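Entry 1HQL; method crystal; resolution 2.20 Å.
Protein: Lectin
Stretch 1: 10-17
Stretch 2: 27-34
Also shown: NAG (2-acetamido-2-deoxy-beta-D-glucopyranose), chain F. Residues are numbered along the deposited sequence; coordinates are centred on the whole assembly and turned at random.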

ATOM      1  N   PRO B  10      -8.439  -6.761   5.753  1.00 32.85           N
ATOM      2  CA  PRO B  10      -7.119  -6.235   5.396  1.00 31.59           C
ATOM      3  C   PRO B  10      -6.080  -6.933   6.258  1.00 30.57           C
ATOM      4  O   PRO B  10      -4.907  -7.002   5.922  1.00 30.88           O
ATOM      5  CB  PRO B  10      -7.244  -4.744   5.720  1.00 32.61           C
ATOM      6  CG  PRO B  10      -8.235  -4.732   6.851  1.00 33.95           C
ATOM      7  CD  PRO B  10      -9.277  -5.711   6.359  1.00 32.52           C
ATOM      8  N   ASN B  11      -6.554  -7.466   7.376  1.00 31.63           N
ATOM      9  CA  ASN B  11      -5.731  -8.182   8.343  1.00 31.63           C
ATOM     10  C   ASN B  11      -6.688  -8.812   9.336  1.00 33.17           C
ATOM     11  O   ASN B  11      -7.900  -8.607   9.245  1.00 32.62           O
ATOM     12  CB  ASN B  11      -4.819  -7.217   9.090  1.00 29.62           C
ATOM     13  CG  ASN B  11      -5.595  -6.104   9.768  1.00 29.83           C
ATOM     14  OD1 ASN B  11      -6.491  -6.352  10.576  1.00 29.98           O
ATOM     15  ND2 ASN B  11      -5.260  -4.869   9.434  1.00 27.20           N
ATOM     16  N   PHE B  12      -6.154  -9.559  10.296  1.00 32.82           N
ATOM     17  CA  PHE B  12      -7.013 -10.195  11.275  1.00 34.28           C
ATOM     18  C   PHE B  12      -6.778  -9.709  12.698  1.00 36.08           C
ATOM     19  O   PHE B  12      -6.979 -10.456  13.655  1.00 36.18           O
ATOM     20  CB  PHE B  12      -6.866 -11.712  11.186  1.00 33.66           C
ATOM     21  CG  PHE B  12      -7.213 -12.257   9.834  1.00 33.93           C
ATOM     22  CD1 PHE B  12      -6.254 -12.332   8.829  1.00 34.73           C
ATOM     23  CD2 PHE B  12      -8.518 -12.625   9.542  1.00 34.59           C
ATOM     24  CE1 PHE B  12      -6.592 -12.760   7.552  1.00 34.62           C
ATOM     25  CE2 PHE B  12      -8.872 -13.058   8.266  1.00 35.69           C
ATOM     26  CZ  PHE B  12      -7.907 -13.125   7.268  1.00 36.63           C
ATOM     27  N   TRP B  13      -6.367  -8.449  12.822  1.00 37.56           N
ATOM     28  CA  TRP B  13      -6.113  -7.839  14.126  1.00 41.57           C
ATOM     29  C   TRP B  13      -7.395  -7.641  14.931  1.00 43.71           C
ATOM     30  O   TRP B  13      -7.382  -7.764  16.152  1.00 46.40           O
ATOM     31  CB  TRP B  13      -5.410  -6.481  13.973  1.00 38.55           C
ATOM     32  CG  TRP B  13      -3.973  -6.586  13.584  1.00 38.71           C
ATOM     33  CD1 TRP B  13      -3.422  -6.260  12.375  1.00 36.84           C
ATOM     34  CD2 TRP B  13      -2.898  -7.092  14.391  1.00 36.67           C
ATOM     35  NE1 TRP B  13      -2.079  -6.533  12.381  1.00 36.49           N
ATOM     36  CE2 TRP B  13      -1.728  -7.041  13.606  1.00 36.37           C
ATOM     37  CE3 TRP B  13      -2.811  -7.576  15.703  1.00 36.98           C
ATOM     38  CZ2 TRP B  13      -0.483  -7.464  14.085  1.00 34.79           C
ATOM     39  CZ3 TRP B  13      -1.573  -7.996  16.181  1.00 36.28           C
ATOM     40  CH2 TRP B  13      -0.424  -7.933  15.369  1.00 35.16           C
ATOM     41  N   SER B  14      -8.498  -7.330  14.262  1.00 46.16           N
ATOM     42  CA  SER B  14      -9.757  -7.125  14.976  1.00 50.58           C
ATOM     43  C   SER B  14     -10.315  -8.453  15.490  1.00 53.34           C
ATOM     44  O   SER B  14      -9.779  -9.524  15.190  1.00 54.56           O
ATOM     45  CB  SER B  14     -10.791  -6.476  14.059  1.00 49.99           C
ATOM     46  OG  SER B  14     -11.275  -7.412  13.112  1.00 49.57           O
ATOM     47  N   ASP B  15     -11.394  -8.384  16.265  1.00 55.34           N
ATOM     48  CA  ASP B  15     -12.021  -9.587  16.795  1.00 56.77           C
ATOM     49  C   ASP B  15     -12.954 -10.172  15.736  1.00 58.41           C
ATOM     50  O   ASP B  15     -14.158  -9.934  15.752  1.00 59.48           O
ATOM     51  N   VAL B  16     -12.383 -10.940  14.813  1.00 58.96           N
ATOM     52  CA  VAL B  16     -13.148 -11.556  13.739  1.00 59.68           C
ATOM     53  C   VAL B  16     -13.956 -12.751  14.240  1.00 60.31           C
ATOM     54  O   VAL B  16     -14.382 -13.601  13.455  1.00 60.53           O
ATOM     55  CB  VAL B  16     -12.208 -12.026  12.614  1.00 60.24           C
ATOM     56  CG1 VAL B  16     -11.367 -10.859  12.123  1.00 60.81           C
ATOM     57  CG2 VAL B  16     -11.308 -13.135  13.115  1.00 59.23           C
ATOM     58  N   GLU B  17     -14.165 -12.808  15.552  1.00 60.72           N
ATOM     59  CA  GLU B  17     -14.911 -13.899  16.169  1.00 60.19           C
ATOM     60  C   GLU B  17     -16.333 -13.994  15.633  1.00 59.39           C
ATOM     61  O   GLU B  17     -16.811 -15.078  15.298  1.00 60.32           O
ATOM     62  N   ASN B  27      -7.134 -20.325  14.104  1.00 35.58           N
ATOM     63  CA  ASN B  27      -7.284 -19.213  15.029  1.00 36.86           C
ATOM     64  C   ASN B  27      -6.479 -18.030  14.479  1.00 36.94           C
ATOM     65  O   ASN B  27      -5.781 -18.156  13.469  1.00 35.59           O
ATOM     66  CB  ASN B  27      -6.772 -19.610  16.424  1.00 42.84           C
ATOM     67  CG  ASN B  27      -7.500 -18.872  17.551  1.00 47.29           C
ATOM     68  OD1 ASN B  27      -7.779 -17.682  17.436  1.00 47.40           O
ATOM     69  ND2 ASN B  27      -7.800 -19.573  18.644  1.00 53.65           N
ATOM     70  N   THR B  28      -6.595 -16.873  15.115  1.00 35.98           N
ATOM     71  CA  THR B  28      -5.841 -15.719  14.657  1.00 37.30           C
ATOM     72  C   THR B  28      -4.545 -15.636  15.461  1.00 36.68           C
ATOM     73  O   THR B  28      -4.495 -16.020  16.622  1.00 35.41           O
ATOM     74  CB  THR B  28      -6.630 -14.403  14.840  1.00 36.85           C
ATOM     75  OG1 THR B  28      -7.021 -14.273  16.210  1.00 37.83           O
ATOM     76  CG2 THR B  28      -7.876 -14.385  13.956  1.00 38.02           C
ATOM     77  N   THR B  29      -3.489 -15.160  14.819  1.00 37.00           N
ATOM     78  CA  THR B  29      -2.199 -14.997  15.480  1.00 35.41           C
ATOM     79  C   THR B  29      -1.515 -13.737  14.973  1.00 33.17           C
ATOM     80  O   THR B  29      -1.078 -13.678  13.823  1.00 29.63           O
ATOM     81  CB  THR B  29      -1.242 -16.185  15.228  1.00 35.36           C
ATOM     82  OG1 THR B  29      -1.768 -17.367  15.843  1.00 40.25           O
ATOM     83  CG2 THR B  29       0.123 -15.880  15.822  1.00 34.47           C
ATOM     84  N   ALA B  30      -1.431 -12.735  15.845  1.00 33.68           N
ATOM     85  CA  ALA B  30      -0.786 -11.469  15.510  1.00 32.91           C
ATOM     86  C   ALA B  30      -1.259 -10.850  14.198  1.00 32.02           C
ATOM     87  O   ALA B  30      -0.440 -10.487  13.354  1.00 33.41           O
ATOM     88  CB  ALA B  30       0.729 -11.660  15.467  1.00 32.44           C
ATOM     89  N   GLY B  31      -2.571 -10.719  14.030  1.00 32.37           N
ATOM     90  CA  GLY B  31      -3.098 -10.115  12.816  1.00 30.58           C
ATOM     91  C   GLY B  31      -3.196 -11.049  11.635  1.00 30.12           C
ATOM     92  O   GLY B  31      -3.527 -10.635  10.524  1.00 28.97           O
ATOM     93  N   THR B  32      -2.918 -12.322  11.846  1.00 30.15           N
ATOM     94  CA  THR B  32      -3.007 -13.239  10.727  1.00 31.93           C
ATOM     95  C   THR B  32      -3.833 -14.431  11.139  1.00 31.95           C
ATOM     96  O   THR B  32      -4.192 -14.576  12.305  1.00 33.83           O
ATOM     97  CB  THR B  32      -1.620 -13.748  10.312  1.00 31.49           C
ATOM     98  OG1 THR B  32      -1.218 -14.796  11.203  1.00 32.74           O
ATOM     99  CG2 THR B  32      -0.596 -12.614  10.378  1.00 30.94           C
ATOM    100  N   LEU B  33      -4.172 -15.265  10.170  1.00 31.89           N
ATOM    101  CA  LEU B  33      -4.898 -16.480  10.467  1.00 31.68           C
ATOM    102  C   LEU B  33      -3.840 -17.573  10.441  1.00 29.62           C
ATOM    103  O   LEU B  33      -3.089 -17.669   9.483  1.00 28.23           O
ATOM    104  CB  LEU B  33      -5.951 -16.789   9.396  1.00 34.73           C
ATOM    105  CG  LEU B  33      -7.206 -15.923   9.343  1.00 39.36           C
ATOM    106  CD1 LEU B  33      -8.098 -16.440   8.230  1.00 38.39           C
ATOM    107  CD2 LEU B  33      -7.930 -15.978  10.675  1.00 40.68           C
ATOM    108  N   GLN B  34      -3.769 -18.364  11.509  1.00 29.92           N
ATOM    109  CA  GLN B  34      -2.832 -19.491  11.590  1.00 29.49           C
ATOM    110  C   GLN B  34      -3.766 -20.694  11.684  1.00 30.28           C
ATOM    111  O   GLN B  34      -4.493 -20.844  12.668  1.00 29.54           O
ATOM    112  CB  GLN B  34      -1.938 -19.385  12.842  1.00 30.19           C
ATOM    113  CG  GLN B  34      -0.769 -20.395  12.896  1.00 29.33           C
ATOM    114  CD  GLN B  34      -0.020 -20.355  14.225  1.00 30.67           C
ATOM    115  OE1 GLN B  34       0.194 -19.283  14.800  1.00 31.48           O
ATOM    116  NE2 GLN B  34       0.389 -21.528  14.714  1.00 27.68           N
TER
HETATM  117  C1  NAG F   1      -8.309 -18.893  19.825  1.00 57.91           C
HETATM  118  C2  NAG F   1      -9.256 -19.808  20.601  1.00 61.64           C
HETATM  119  C3  NAG F   1      -9.718 -19.159  21.920  1.00 63.09           C
HETATM  120  C4  NAG F   1      -8.561 -18.524  22.705  1.00 62.95           C
HETATM  121  C5  NAG F   1      -7.709 -17.662  21.775  1.00 60.74           C
HETATM  122  C6  NAG F   1      -6.487 -17.101  22.464  1.00 60.48           C
HETATM  123  N2  NAG F   1     -10.408 -20.109  19.772  1.00 62.41           N
HETATM  124  O3  NAG F   1     -10.331 -20.140  22.742  1.00 65.21           O
HETATM  125  O4  NAG F   1      -9.102 -17.708  23.765  1.00 65.83           O
HETATM  126  O5  NAG F   1      -7.241 -18.458  20.668  1.00 58.75           O
HETATM  127  O6  NAG F   1      -6.610 -15.700  22.642  1.00 61.35           O

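A beta hairpin packs here against a segment with no regular structure, and three residues carry most of the contact: Phe12, Gly31 and Trp13. The hairpin is closed by a type I' turn from Thr29 to Thr32, with Thr29 N to Thr32 O at 2.7 Å and Thr32 N to Thr29 O at 3.0 Å pairing its two arms.

Gly31, in that turn, meets the irregular segment through backbone alone. Its carbonyl accepts the one hydrogen bond between the stretches, Phe12 N to Gly31 O at 2.8 Å, with an N-H...O angle of 157°. Its CA lies over the five-membered ring of Trp13, a CH-pi contact in which CA comes 3.4 Å from Trp13 CD2. The site has two reasons to be glycine: an ideal CB would fall 2.3 Å from Trp13 CE2, and the backbone angles would jam it against the preceding carbonyl. Over the same face of the indole lies the Ala30 carbonyl, with Ala30 O 3.1 Å from Trp13 CZ2.

Phe12 points toward the hairpin and offers a ring face to Leu33, whose CG sits almost on the ring normal; Phe12 CZ and Leu33 CD1 close to 3.5 Å. Nearby, Thr28 presents its methyl, with CG2 3.7 Å from Val16 CG2. Within its own stretch, Asn11 OD1 accepts a hydrogen bond from Trp13 N at 3.1 Å, tying the side chain to the backbone two residues on.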